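Local coordinates for protein intracellular growth locus, subunit C (Francisella tularensis subsp. tularensis, PDB 2QWU) that is encoded by the Francisella pathogenicity island and probably helps the bacterium invade and grow inside host cells, at residues A26-S30 with I52-D56. The protein carries 2 engineered substitutions. Sequence-based numbering, arbitrary orientation.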
ATOM      1  N   ALA A  26     -10.587  -2.841  -5.315  1.00 16.83           N
ATOM      2  CA  ALA A  26     -10.392  -4.283  -5.211  1.00 17.35           C
ATOM      3  C   ALA A  26     -10.543  -4.798  -3.767  1.00 18.05           C
ATOM      4  O   ALA A  26     -10.902  -5.970  -3.573  1.00 19.21           O
ATOM      5  CB  ALA A  26      -9.015  -4.677  -5.739  1.00 16.62           C
ATOM      6  N   CYS A  27     -10.266  -3.924  -2.785  1.00 20.11           N
ATOM      7  CA  CYS A  27     -10.334  -4.295  -1.356  1.00 20.42           C
ATOM      8  C   CYS A  27     -11.760  -4.619  -0.870  1.00 21.79           C
ATOM      9  O   CYS A  27     -11.929  -5.154   0.230  1.00 22.54           O
ATOM     10  CB  CYS A  27      -9.705  -3.166  -0.482  1.00 21.28           C
ATOM     11  SG  CYS A  27     -10.534  -1.561  -0.544  1.00 26.01           S
ATOM     12  N   ILE A  28     -12.787  -4.258  -1.651  1.00 20.65           N
ATOM     13  CA  ILE A  28     -14.129  -4.583  -1.256  1.00 22.53           C
ATOM     14  C   ILE A  28     -14.838  -5.390  -2.323  1.00 23.70           C
ATOM     15  O   ILE A  28     -14.360  -5.557  -3.452  1.00 23.04           O
ATOM     16  CB  ILE A  28     -14.971  -3.307  -0.914  1.00 22.66           C
ATOM     17  CG1 ILE A  28     -15.161  -2.435  -2.175  1.00 22.98           C
ATOM     18  CG2 ILE A  28     -14.316  -2.590   0.262  1.00 22.57           C
ATOM     19  CD1 ILE A  28     -16.142  -1.210  -2.011  1.00 26.14           C
ATOM     20  N   GLY A  29     -15.975  -5.952  -1.966  1.00 24.49           N
ATOM     21  CA  GLY A  29     -16.699  -6.728  -2.966  1.00 24.88           C
ATOM     22  C   GLY A  29     -16.319  -8.205  -3.035  1.00 22.79           C
ATOM     23  O   GLY A  29     -15.397  -8.666  -2.338  1.00 23.04           O
ATOM     24  N   SER A  30     -17.024  -8.924  -3.904  1.00 23.77           N
ATOM     25  CA  SER A  30     -16.888 -10.382  -4.126  1.00 23.16           C
ATOM     26  C   SER A  30     -16.299 -10.607  -5.511  1.00 24.36           C
ATOM     27  O   SER A  30     -17.028 -10.482  -6.487  1.00 25.06           O
ATOM     28  CB  SER A  30     -18.270 -11.079  -4.134  0.50 23.38           C
ATOM     29  OG  SER A  30     -18.806 -11.094  -2.829  0.50 26.18           O
ATOM     30  N   ILE A  52     -12.601   0.647   6.952  1.00 18.17           N
ATOM     31  CA  ILE A  52     -12.986   0.040   5.707  1.00 18.17           C
ATOM     32  C   ILE A  52     -13.197  -1.428   5.939  1.00 18.12           C
ATOM     33  O   ILE A  52     -12.320  -2.085   6.542  1.00 18.58           O
ATOM     34  CB  ILE A  52     -11.883   0.219   4.615  1.00 15.63           C
ATOM     35  CG1 ILE A  52     -11.678   1.710   4.325  1.00 16.64           C
ATOM     36  CG2 ILE A  52     -12.261  -0.616   3.385  1.00 17.42           C
ATOM     37  CD1 ILE A  52     -10.398   1.982   3.485  1.00 17.65           C
ATOM     38  N   VAL A  53     -14.354  -1.933   5.512  1.00 18.03           N
ATOM     39  CA  VAL A  53     -14.624  -3.377   5.654  1.00 18.49           C
ATOM     40  C   VAL A  53     -14.001  -4.066   4.437  1.00 17.89           C
ATOM     41  O   VAL A  53     -14.687  -4.363   3.442  1.00 19.49           O
ATOM     42  CB  VAL A  53     -16.137  -3.649   5.772  1.00 19.34           C
ATOM     43  CG1 VAL A  53     -16.377  -5.116   6.026  1.00 20.08           C
ATOM     44  CG2 VAL A  53     -16.693  -2.818   6.957  1.00 20.48           C
ATOM     45  N   ALA A  54     -12.685  -4.275   4.513  1.00 18.44           N
ATOM     46  CA  ALA A  54     -11.922  -4.858   3.400  1.00 16.68           C
ATOM     47  C   ALA A  54     -12.036  -6.357   3.433  1.00 18.58           C
ATOM     48  O   ALA A  54     -12.098  -7.014   4.528  1.00 17.67           O
ATOM     49  CB  ALA A  54     -10.465  -4.425   3.466  1.00 16.45           C
ATOM     50  N   ILE A  55     -12.061  -6.918   2.236  1.00 15.01           N
ATOM     51  CA  ILE A  55     -12.281  -8.352   2.080  1.00 16.64           C
ATOM     52  C   ILE A  55     -11.010  -9.085   1.624  1.00 18.12           C
ATOM     53  O   ILE A  55     -10.466  -8.788   0.543  1.00 16.60           O
ATOM     54  CB  ILE A  55     -13.403  -8.568   1.033  1.00 16.50           C
ATOM     55  CG1 ILE A  55     -14.671  -7.770   1.394  1.00 19.16           C
ATOM     56  CG2 ILE A  55     -13.646 -10.096   0.858  1.00 16.41           C
ATOM     57  CD1 ILE A  55     -15.342  -8.250   2.706  1.00 21.38           C
ATOM     58  N   ASP A  56     -10.502  -9.993   2.465  1.00 17.70           N
ATOM     59  CA  ASP A  56      -9.309 -10.766   2.136  1.00 18.48           C
ATOM     60  C   ASP A  56      -9.680 -11.766   1.000  1.00 16.03           C
ATOM     61  O   ASP A  56     -10.841 -12.108   0.794  1.00 18.27           O
ATOM     62  CB  ASP A  56      -8.793 -11.514   3.401  1.00 21.33           C
ATOM     63  CG  ASP A  56      -7.292 -11.839   3.342  1.00 25.57           C
ATOM     64  OD1 ASP A  56      -6.570 -11.282   2.484  1.00 23.24           O
ATOM     65  OD2 ASP A  56      -6.794 -12.639   4.184  1.00 26.85           O
TER
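Two irregular connections of the large antiparallel beta-sheet meet here: residues 26-30, between strands 18-21 and 37-43, and residues 52-56, between strands 46-47 and 71-79. Look first at the carbonyl of Cys-27. Its O accepts a nearly straight hydrogen bond from Ile-55 N, with 2.7 Å between the two atoms and an angle of 167° at the hydrogen. Ala-54 CA comes within 3.2 Å of that same Cys-27 O, adding a CA-H...O contact. The touching parts run 70° apart, so this is a crossing of two loops at one point, with no ladder of backbone bonds.

Just before the crossing, the chain bends through an inverse gamma turn centred on Val-53, closed by a weak hydrogen bond from Ala-54 N to Ile-52 O (3.0 Å). Apolar groups gather beside it: Cys-27 CB lies 4.2 Å from Ala-54 CB and Cys-27 SG 4.4 Å from Ile-52 CG2. Ile-28 meets the turn through its CG2, 3.7 Å from Val-53 O and 4.2 Å from Ile-52 CG2, while its CD1 end leads away. Ile-55 CG1 packs against the backbone of residues 28-29, 4.2 Å from Ile-28 CA and 3.9 Å from Gly-29 O. Gly-29 has phi/psi of 89/177°, where a CB would jam against the preceding carbonyl oxygen.

Thr-68 and Ala-69, from the same connection, hold Ile-52 by backbone hydrogen bonds; Arg-35 NH1, from the other, binds Ile-55 O and links the two loops a second time. The result is a loop-loop crossing between sheet connections, pinned by one mutual backbone hydrogen bond beside an inverse gamma turn.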